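Local structure of adhesin (Streptococcus sanguinis SK1 = NCTC 7863, 6VT2) at residues R125-K130 with Y184-T189; P164-T169 with V180-P185; N330-L335 with D398-D403; P341-T346 with V372-S377. The protein binds sialylated glycans through tandem Siglec-like modules and probably mediates attachment of the bacterium to its host. All blocks are in the same frame, centred on the assembly; numbering follows the deposited sequence.

Contact 1. Residues R125-K130 with Y184-T189; sequences RPQTEK and YPDGST. With CA (calcium ion), chain I.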
# COMPACT_ATOMS: atom_id res chain seq x y z
N ARG A 125 20.83 16.69 -26.83
CA ARG A 125 20.06 17.37 -25.79
C ARG A 125 20.43 16.80 -24.44
O ARG A 125 20.89 15.65 -24.32
CB ARG A 125 18.56 17.23 -26.07
CG ARG A 125 18.20 17.81 -27.41
CD ARG A 125 18.72 19.19 -27.61
NE ARG A 125 18.12 20.11 -26.66
CZ ARG A 125 18.33 21.41 -26.70
NH1 ARG A 125 19.19 21.93 -27.59
NH2 ARG A 125 17.69 22.20 -25.86
N PRO A 126 20.20 17.56 -23.39
CA PRO A 126 20.48 17.04 -22.05
C PRO A 126 19.42 16.04 -21.62
O PRO A 126 18.27 16.08 -22.05
CB PRO A 126 20.47 18.30 -21.17
CG PRO A 126 19.36 19.13 -21.84
CD PRO A 126 19.60 18.89 -23.39
N GLN A 127 19.83 15.14 -20.72
CA GLN A 127 18.90 14.12 -20.26
C GLN A 127 17.65 14.69 -19.60
O GLN A 127 16.56 14.11 -19.72
CB GLN A 127 19.59 13.17 -19.28
CG GLN A 127 20.59 12.31 -20.05
CD GLN A 127 21.14 11.15 -19.29
OE1 GLN A 127 20.58 10.76 -18.30
NE2 GLN A 127 22.27 10.60 -19.75
N THR A 128 17.76 15.84 -18.98
CA THR A 128 16.59 16.40 -18.33
C THR A 128 15.47 16.72 -19.30
O THR A 128 14.31 16.77 -18.87
CB THR A 128 16.93 17.64 -17.52
OG1 THR A 128 15.77 17.93 -16.69
CG2 THR A 128 17.28 18.80 -18.37
N GLU A 129 15.76 16.85 -20.59
CA GLU A 129 14.66 17.06 -21.52
C GLU A 129 13.89 15.79 -21.80
O GLU A 129 12.75 15.84 -22.28
CB GLU A 129 15.20 17.68 -22.81
CG GLU A 129 15.56 19.11 -22.59
CD GLU A 129 15.98 19.80 -23.86
OE1 GLU A 129 16.08 19.12 -24.91
OE2 GLU A 129 16.21 21.00 -23.80
N LYS A 130 14.50 14.64 -21.57
CA LYS A 130 13.82 13.37 -21.73
C LYS A 130 12.95 13.03 -20.53
O LYS A 130 11.90 12.43 -20.68
CB LYS A 130 14.88 12.30 -22.01
CG LYS A 130 14.37 10.94 -22.06
CD LYS A 130 15.50 10.00 -22.46
CE LYS A 130 14.93 8.58 -22.67
NZ LYS A 130 16.01 7.55 -22.58
N TYR A 184 20.53 14.03 -13.21
CA TYR A 184 20.62 12.93 -14.15
C TYR A 184 22.07 12.67 -14.35
O TYR A 184 22.97 13.36 -14.11
CB TYR A 184 19.90 13.32 -15.43
CG TYR A 184 18.47 13.49 -15.11
CD1 TYR A 184 17.74 12.49 -14.54
CD2 TYR A 184 17.92 14.72 -15.29
CE1 TYR A 184 16.44 12.70 -14.16
CE2 TYR A 184 16.61 14.93 -14.98
CZ TYR A 184 15.87 13.93 -14.41
OH TYR A 184 14.58 14.14 -14.09
N PRO A 185 22.50 11.39 -14.96
CA PRO A 185 23.91 10.99 -15.19
C PRO A 185 24.73 11.96 -16.00
O PRO A 185 25.95 12.01 -15.88
CB PRO A 185 23.77 9.64 -15.92
CG PRO A 185 22.43 9.15 -15.63
CD PRO A 185 21.55 10.33 -15.29
N ASP A 186 24.11 12.77 -16.83
CA ASP A 186 24.85 13.78 -17.57
C ASP A 186 25.01 15.10 -16.84
O ASP A 186 25.56 16.03 -17.41
CB ASP A 186 24.18 13.98 -18.94
CG ASP A 186 22.91 14.73 -18.87
OD1 ASP A 186 22.30 14.78 -17.78
OD2 ASP A 186 22.50 15.31 -19.89
N GLY A 187 24.60 15.17 -15.59
CA GLY A 187 24.74 16.41 -14.83
C GLY A 187 23.61 17.39 -15.03
O GLY A 187 23.58 18.34 -14.34
N SER A 188 22.66 17.09 -15.89
CA SER A 188 21.48 17.96 -16.04
C SER A 188 20.55 17.63 -14.86
O SER A 188 20.66 16.61 -14.26
CB SER A 188 20.83 17.84 -17.38
OG SER A 188 20.25 16.60 -17.56
N THR A 189 19.66 18.55 -14.55
CA THR A 189 18.85 18.37 -13.34
C THR A 189 17.37 18.66 -13.57
O THR A 189 16.98 19.23 -14.54
CB THR A 189 19.34 19.32 -12.23
OG1 THR A 189 19.14 20.66 -12.65
CG2 THR A 189 20.79 19.16 -11.86
CA CA I . 13.20 17.46 -17.02
O HOH W 1 13.29 19.65 -17.84
O HOH W 2 10.97 18.13 -16.25
O HOH W 3 11.75 17.57 -18.86

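Contact 2. Residues P164-T169 with V180-P185; sequences PNLPAT and VTITYP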
# COMPACT_ATOMS: atom_id res chain seq x y z
N PRO A 164 9.72 5.58 -10.82
CA PRO A 164 10.43 4.37 -11.15
C PRO A 164 11.15 4.36 -12.52
O PRO A 164 12.07 3.59 -12.66
CB PRO A 164 9.28 3.35 -11.14
CG PRO A 164 8.09 4.15 -11.57
CD PRO A 164 8.26 5.42 -10.79
N ASN A 165 10.80 5.27 -13.42
CA ASN A 165 11.35 5.28 -14.79
C ASN A 165 12.50 6.27 -14.95
O ASN A 165 13.08 6.29 -16.03
CB ASN A 165 10.20 5.53 -15.77
CG ASN A 165 9.09 4.51 -15.62
OD1 ASN A 165 9.33 3.36 -15.26
ND2 ASN A 165 7.87 4.93 -15.90
N LEU A 166 12.87 7.04 -13.92
CA LEU A 166 14.05 7.91 -14.05
C LEU A 166 15.30 7.03 -14.14
O LEU A 166 15.23 5.90 -13.70
CB LEU A 166 14.10 8.90 -12.88
CG LEU A 166 13.00 9.96 -12.81
CD1 LEU A 166 13.24 10.90 -11.64
CD2 LEU A 166 12.92 10.78 -14.08
N PRO A 167 16.44 7.49 -14.71
CA PRO A 167 17.66 6.70 -14.67
C PRO A 167 18.00 6.21 -13.25
O PRO A 167 17.74 6.88 -12.33
CB PRO A 167 18.75 7.63 -15.21
CG PRO A 167 18.01 8.67 -16.02
CD PRO A 167 16.62 8.75 -15.43
N ALA A 168 18.54 5.01 -13.10
CA ALA A 168 18.95 4.47 -11.79
C ALA A 168 20.20 5.19 -11.32
O ALA A 168 20.46 5.20 -10.13
CB ALA A 168 19.23 2.99 -11.94
N THR A 169 20.91 5.77 -12.26
CA THR A 169 22.13 6.53 -11.93
C THR A 169 21.77 7.94 -11.45
O THR A 169 22.67 8.69 -11.16
CB THR A 169 23.04 6.43 -13.16
OG1 THR A 169 22.15 6.20 -14.24
CG2 THR A 169 23.97 5.24 -13.08
N VAL A 180 13.84 19.46 -3.87
CA VAL A 180 14.52 18.27 -4.33
C VAL A 180 15.22 18.59 -5.63
O VAL A 180 14.62 19.12 -6.56
CB VAL A 180 13.54 17.12 -4.51
CG1 VAL A 180 14.27 15.94 -5.25
CG2 VAL A 180 13.03 16.65 -3.18
N THR A 181 16.47 18.24 -5.69
CA THR A 181 17.23 18.34 -6.93
C THR A 181 17.53 16.94 -7.41
O THR A 181 18.16 16.16 -6.70
CB THR A 181 18.52 19.10 -6.71
OG1 THR A 181 18.23 20.43 -6.33
CG2 THR A 181 19.34 19.15 -8.04
N ILE A 182 17.09 16.58 -8.61
CA ILE A 182 17.36 15.26 -9.22
C ILE A 182 18.47 15.53 -10.21
O ILE A 182 18.31 16.41 -10.97
CB ILE A 182 16.11 14.71 -9.91
CG1 ILE A 182 14.96 14.61 -8.90
CG2 ILE A 182 16.37 13.37 -10.62
CD1 ILE A 182 13.62 14.26 -9.49
N THR A 183 19.59 14.86 -10.12
CA THR A 183 20.69 15.07 -11.05
C THR A 183 20.75 13.85 -11.93
O THR A 183 20.96 12.80 -11.45
CB THR A 183 22.02 15.32 -10.34
OG1 THR A 183 21.87 16.47 -9.53
CG2 THR A 183 23.18 15.57 -11.27
N TYR A 184 20.53 14.03 -13.21
CA TYR A 184 20.62 12.93 -14.15
C TYR A 184 22.07 12.67 -14.35
O TYR A 184 22.97 13.36 -14.11
CB TYR A 184 19.90 13.32 -15.43
CG TYR A 184 18.47 13.49 -15.11
CD1 TYR A 184 17.74 12.49 -14.54
CD2 TYR A 184 17.92 14.72 -15.29
CE1 TYR A 184 16.44 12.70 -14.16
CE2 TYR A 184 16.61 14.93 -14.98
CZ TYR A 184 15.87 13.93 -14.41
OH TYR A 184 14.58 14.14 -14.09
N PRO A 185 22.50 11.39 -14.96
CA PRO A 185 23.91 10.99 -15.19
C PRO A 185 24.73 11.96 -16.00
O PRO A 185 25.95 12.01 -15.88
CB PRO A 185 23.77 9.64 -15.92
CG PRO A 185 22.43 9.15 -15.63
CD PRO A 185 21.55 10.33 -15.29

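Contact 3. Residues N330-L335 with D398-D403; sequences NNPGSL and DRTVQD. With SO4 (sulfate ion), chain K.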
# COMPACT_ATOMS: atom_id res chain seq x y z
N ASN A 330 -32.21 -22.49 25.19
CA ASN A 330 -33.23 -23.19 24.42
C ASN A 330 -34.14 -23.96 25.35
O ASN A 330 -33.71 -24.49 26.37
CB ASN A 330 -32.61 -24.15 23.44
CG ASN A 330 -31.75 -23.42 22.39
OD1 ASN A 330 -32.05 -22.29 22.01
ND2 ASN A 330 -30.70 -24.03 22.00
N ASN A 331 -35.42 -23.97 24.99
CA ASN A 331 -36.38 -24.74 25.74
C ASN A 331 -36.24 -26.20 25.41
O ASN A 331 -35.77 -26.57 24.34
CB ASN A 331 -37.76 -24.25 25.40
CG ASN A 331 -37.95 -22.82 25.77
OD1 ASN A 331 -38.45 -22.00 24.98
ND2 ASN A 331 -37.56 -22.49 26.95
N PRO A 332 -36.68 -27.07 26.30
CA PRO A 332 -36.64 -28.51 26.01
C PRO A 332 -37.58 -28.90 24.88
O PRO A 332 -38.58 -28.24 24.61
CB PRO A 332 -37.06 -29.16 27.33
CG PRO A 332 -37.74 -28.17 28.04
CD PRO A 332 -37.21 -26.79 27.64
N GLY A 333 -37.21 -29.97 24.20
CA GLY A 333 -37.91 -30.37 23.01
C GLY A 333 -39.27 -30.94 23.31
O GLY A 333 -40.15 -30.88 22.45
N SER A 334 -39.47 -31.41 24.52
CA SER A 334 -40.78 -31.87 24.96
C SER A 334 -40.94 -31.51 26.42
O SER A 334 -39.96 -31.25 27.14
CB SER A 334 -40.99 -33.37 24.75
OG SER A 334 -40.06 -34.07 25.49
N LEU A 335 -42.19 -31.40 26.82
CA LEU A 335 -42.52 -31.26 28.22
C LEU A 335 -42.35 -32.59 28.90
O LEU A 335 -42.28 -33.64 28.27
CB LEU A 335 -43.94 -30.76 28.40
CG LEU A 335 -44.29 -29.51 27.63
CD1 LEU A 335 -45.75 -29.19 27.87
CD2 LEU A 335 -43.43 -28.34 28.04
N ASP A 398 -44.00 -23.54 32.36
CA ASP A 398 -44.83 -23.80 31.18
C ASP A 398 -43.98 -24.30 30.01
O ASP A 398 -44.51 -24.82 29.11
CB ASP A 398 -45.70 -22.61 30.83
CG ASP A 398 -44.94 -21.37 30.51
OD1 ASP A 398 -43.78 -21.41 30.56
OD2 ASP A 398 -45.57 -20.39 30.13
N ARG A 399 -42.66 -24.14 30.04
CA ARG A 399 -41.82 -24.69 29.02
C ARG A 399 -41.22 -26.01 29.40
O ARG A 399 -40.55 -26.62 28.57
CB ARG A 399 -40.66 -23.73 28.75
CG ARG A 399 -41.13 -22.31 28.42
CD ARG A 399 -40.98 -22.01 26.99
NE ARG A 399 -41.30 -20.62 26.70
CZ ARG A 399 -42.09 -20.24 25.70
NH1 ARG A 399 -42.64 -21.14 24.88
NH2 ARG A 399 -42.33 -18.95 25.50
N THR A 400 -41.50 -26.52 30.61
CA THR A 400 -40.82 -27.75 31.01
C THR A 400 -41.74 -28.84 31.52
O THR A 400 -41.43 -30.01 31.34
CB THR A 400 -39.83 -27.49 32.14
OG1 THR A 400 -40.55 -26.93 33.24
CG2 THR A 400 -38.72 -26.50 31.70
N VAL A 401 -42.86 -28.45 32.13
CA VAL A 401 -43.73 -29.33 32.89
C VAL A 401 -45.04 -29.54 32.14
O VAL A 401 -45.58 -28.58 31.57
CB VAL A 401 -44.02 -28.69 34.26
CG1 VAL A 401 -45.20 -29.31 34.94
CG2 VAL A 401 -42.79 -28.80 35.17
N GLN A 402 -45.57 -30.77 32.19
CA GLN A 402 -46.93 -31.06 31.72
C GLN A 402 -47.66 -31.83 32.82
O GLN A 402 -47.29 -32.95 33.15
CB GLN A 402 -46.89 -31.86 30.45
CG GLN A 402 -48.27 -32.27 29.99
CD GLN A 402 -49.15 -31.10 29.77
OE1 GLN A 402 -48.91 -30.24 28.93
NE2 GLN A 402 -50.18 -31.02 30.59
N ASP A 403 -48.67 -31.22 33.41
CA ASP A 403 -49.56 -31.88 34.36
C ASP A 403 -50.13 -33.16 33.76
O ASP A 403 -50.63 -33.15 32.64
CB ASP A 403 -50.67 -30.86 34.66
CG ASP A 403 -51.53 -31.14 35.87
OD1 ASP A 403 -51.52 -32.24 36.39
OD2 ASP A 403 -52.22 -30.13 36.27
S SO4 K . -52.31 -27.88 30.68
O1 SO4 K . -51.77 -28.27 31.95
O2 SO4 K . -52.22 -26.47 30.45
O3 SO4 K . -51.64 -28.63 29.62
O4 SO4 K . -53.70 -28.31 30.53
O HOH W 4 -40.29 -26.39 25.84
O HOH W 5 -39.33 -31.03 29.91

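Contact 4. Residues P341-T346 with V372-S377; sequences PQQLST and VNNDGS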
# COMPACT_ATOMS: atom_id res chain seq x y z
N PRO A 341 -47.96 -30.70 39.80
CA PRO A 341 -47.20 -29.53 39.29
C PRO A 341 -46.66 -28.63 40.37
O PRO A 341 -45.77 -27.84 40.09
CB PRO A 341 -48.23 -28.81 38.42
CG PRO A 341 -49.25 -29.92 38.06
CD PRO A 341 -49.33 -30.80 39.25
N GLN A 342 -47.18 -28.69 41.58
CA GLN A 342 -46.65 -27.83 42.64
C GLN A 342 -45.46 -28.46 43.35
O GLN A 342 -44.77 -27.78 44.11
CB GLN A 342 -47.74 -27.50 43.67
CG GLN A 342 -48.72 -26.42 43.18
CD GLN A 342 -49.52 -25.81 44.34
OE1 GLN A 342 -49.48 -26.30 45.48
NE2 GLN A 342 -50.24 -24.72 44.05
N GLN A 343 -45.19 -29.73 43.12
CA GLN A 343 -44.06 -30.37 43.77
C GLN A 343 -43.62 -31.52 42.88
O GLN A 343 -44.18 -32.63 42.92
CB GLN A 343 -44.41 -30.87 45.16
CG GLN A 343 -43.27 -31.56 45.86
CD GLN A 343 -42.10 -30.60 46.08
OE1 GLN A 343 -42.19 -29.70 46.91
NE2 GLN A 343 -41.02 -30.77 45.32
N LEU A 344 -42.57 -31.28 42.12
CA LEU A 344 -42.04 -32.33 41.28
C LEU A 344 -41.28 -33.32 42.15
O LEU A 344 -40.75 -32.95 43.10
CB LEU A 344 -41.07 -31.71 40.28
CG LEU A 344 -41.70 -31.35 38.95
CD1 LEU A 344 -42.75 -30.29 39.14
CD2 LEU A 344 -40.62 -30.90 37.97
N SER A 345 -41.24 -34.53 41.68
CA SER A 345 -40.42 -35.56 42.27
C SER A 345 -38.99 -35.40 41.78
O SER A 345 -38.71 -34.78 40.74
CB SER A 345 -40.94 -36.93 41.90
OG SER A 345 -40.89 -37.12 40.51
N THR A 346 -38.09 -36.08 42.45
CA THR A 346 -36.71 -36.13 42.00
C THR A 346 -36.61 -36.68 40.58
O THR A 346 -35.90 -36.11 39.73
CB THR A 346 -35.90 -36.95 43.01
OG1 THR A 346 -35.97 -36.30 44.27
CG2 THR A 346 -34.44 -37.03 42.58
N VAL A 372 -33.37 -27.47 38.74
CA VAL A 372 -34.80 -27.64 38.54
C VAL A 372 -35.49 -27.39 39.88
O VAL A 372 -35.24 -28.07 40.89
CB VAL A 372 -35.12 -29.01 37.99
CG1 VAL A 372 -36.62 -29.07 37.64
CG2 VAL A 372 -34.27 -29.32 36.74
N ASN A 373 -36.29 -26.37 39.93
CA ASN A 373 -37.01 -25.99 41.13
C ASN A 373 -38.21 -26.89 41.34
O ASN A 373 -38.57 -27.72 40.50
CB ASN A 373 -37.37 -24.54 40.98
CG ASN A 373 -36.10 -23.69 40.75
OD1 ASN A 373 -35.19 -23.78 41.53
ND2 ASN A 373 -36.03 -22.94 39.66
N ASN A 374 -38.80 -26.73 42.52
CA ASN A 374 -39.86 -27.64 42.91
C ASN A 374 -41.05 -27.55 41.98
O ASN A 374 -41.76 -28.55 41.83
CB ASN A 374 -40.33 -27.36 44.32
CG ASN A 374 -39.38 -27.88 45.34
OD1 ASN A 374 -38.73 -28.90 45.15
ND2 ASN A 374 -39.30 -27.18 46.46
N ASP A 375 -41.26 -26.39 41.33
CA ASP A 375 -42.33 -26.22 40.35
C ASP A 375 -41.91 -26.57 38.93
O ASP A 375 -42.71 -26.43 37.98
CB ASP A 375 -42.88 -24.80 40.41
CG ASP A 375 -41.87 -23.72 39.95
OD1 ASP A 375 -40.75 -24.05 39.56
OD2 ASP A 375 -42.21 -22.53 40.01
N GLY A 376 -40.69 -27.04 38.75
CA GLY A 376 -40.25 -27.48 37.46
C GLY A 376 -39.65 -26.37 36.59
O GLY A 376 -39.15 -26.68 35.50
N SER A 377 -39.76 -25.12 36.99
CA SER A 377 -38.96 -24.09 36.36
C SER A 377 -37.50 -24.42 36.58
O SER A 377 -37.14 -25.18 37.49
CB SER A 377 -39.29 -22.74 36.94
OG SER A 377 -38.89 -22.64 38.27
O HOH W 6 -45.23 -26.57 37.81

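Contact 1. Residues R125-K130 with Y184-T189
Tyr184 lays CD2 and CE2 beside Thr128, with Thr128 OG1 at the ring edge, near its plane, 3.6 Å from Tyr184 CE2. It opens the type I turn Tyr184-Gly187, which tips the hairpin between strands 180-183 and 189-192. This hairpin of the first atypical Rib domain meets the loop that follows strand 119-125 of the Siglec-like domain. Tyr184 OH bonds to Asp190. Pro185 crosses Gln127 at about a right angle, Pro185 CD 3.2 Å from Gln127 OE1, while Gln127 NE2 bonds to Arg18 O. Asp186 and Gln127 slide past each other in opposite directions, carboxylate and amide stacked with planes 21° apart. Asp186 OD2 accepts from Gln127 N at 2.8 Å in a nearly straight bond (174°), met from above the carboxylate plane. Arg18 pairs with the same oxygen. Asp186 OD1 accepts Ser188 N from above the plane, closing an Asx turn, and takes the Ser188 hydroxyl on its syn lone pair. Ser188 OG accepts from Thr128 N at 3.0 Å. Thr128 OG1 is anti to the backbone N (chi1 -168°) and donates to Thr189 O. Asp190 and Tyr131 also bind the calcium that Thr128 OG1 meets at 2.6 Å. Thr128 O binds it at 2.3 Å.

Contact 2. Residues P164-T169 with V180-P185
In the first atypical Rib domain the loop after helix 149-162 packs against the end of strand 180-183 and the turn that follows. Leu166 meets Ile182 and Tyr184 here with the two arms of its fork. Leu166 CD1 touches Ile182 CD1 at 4.0 Å, and the two side chains cross at about a right angle. Leu166 CD2 reaches Tyr184 near the phenol end, 4.0 Å from Tyr184 CE1 and 3.7 Å from Tyr184 OH. The OH itself bonds to Asp190. The Leu166 chi1 of -67° sets CG beside the backbone N, and the fork at CG then divides between Ile182 and Tyr184. Ile182 also packs on Tyr172, Ile192 and Val159, so Leu166 joins a core shared by all three strands of the antiparallel sheet 171-174, 180-183 and 189-192 and by the helix. Beyond it, Pro167 turns its ring edge CG-CD to Tyr184, with Pro167 CD 4.0 Å from Tyr184 CD1. On the Pro167 ring, CB lies 3.9 Å from Pro185 CD, and these two prolines cross at about a right angle. Thr169 comes next along the loop. Thr169 CB is 3.7 Å from Pro185 CG, and Thr169 OG1 approaches the same carbon to 3.3 Å, a close van der Waals contact. The Thr169 chi1 of 25°, well off a staggered value, sets OG1 there.

Contact 3. Residues N330-L335 with D398-D403
Thr400 O accepts from a water at 2.7 Å and also faces Leu335 CA at 3.5 Å, a CA-H...O contact. The same water donates to Ser334 O, so it bridges the two backbones. A second water does likewise between Pro332 O and Arg399 O, at 2.8 Å from each. The two segments share no direct hydrogen bond of their own. In the second atypical Rib domain, segment 398-403 ends in strand 401-403, which pairs in parallel with strand 336-338, just after Leu335. Thr400 and Gln402 make backbone bonds to Thr336. Leu335 lies over the start of this ladder. Leu335 CD2 sits 3.4 Å from Arg399 O. Its other branch, Leu335 CD1, lies 3.5 Å from Gln402 OE1. Gln402 NE2 donates to Asp403 O in its own amide plane and to a sulfate ion, probably from the crystallisation liquor. Pro332 sets CG against Arg399 O at 3.3 Å and, more loosely, against Thr400 CG2. Asn331 crosses the Arg399 side chain at a slant, amide and guanidinium planes 18° apart, with Asn331 OD1 3.2 Å from Arg399 CD.

Contact 4. Residues P341-T346 with V372-S377
Leu344 N donates to Asn374 O at 2.9 Å, nearly straight (163°) and in the carbonyl plane. Next to it Gln343 NE2 donates to Asn374 OD1 at 3.0 Å. The donor lies well above the Asn374 carbonyl plane. The amide planes are 71° apart, and the side chains lie side by side, pointing the same way. Gln343 starts with CG anti to the backbone N (chi1 179°) and bends at chi2. Its NE2 also reaches Leu344 O, so both partners hold the amide. Lys349 of helix 346-360 shares Asn374 OD1. The accepting segment is the type I turn Asn373-Gly376 at the tip of the hairpin between strands 369-372 and 378-381, in the second atypical Rib domain. Asp375 OD1 accepts Ser377 N from above the carboxylate plane, which makes an Asx turn. The same oxygen also takes the Ser377 hydroxyl on its syn lone pair. The loop packed against this turn leads into helix 346-360, with Ser345 as N-cap. Leu344 does the packing. Leu344 CD1 lies 3.4 Å from Asn374 O, and Leu344 CD2 3.5 Å from Gly376 CA. Farther on, Leu344 CD2 meets Val372 CG1 at 4.4 Å.

After strand 119-125 the chain passes through 125-130 and builds the first atypical Rib domain. Contact 1 closes that excursion by bringing the turn at 184-189 back to that loop. Contact 2 opens later, at 164-169, and ends on the same stretch, tying the loop after helix 149-162 to strand 180-183; the two touch and share Tyr184 and Pro185. The second Siglec-like domain follows. Contacts 3 and 4 then fall in the second atypical Rib domain, nearest atoms about 59 Å from those of the first pair. Contact 3 joins the entry loop to the final strand. Contact 4, between its ends, ties the loop leading into helix 346-360 to the hairpin turn 372-377. A probable hydrogen bond from Thr400 OG1 to Gly376 O links them.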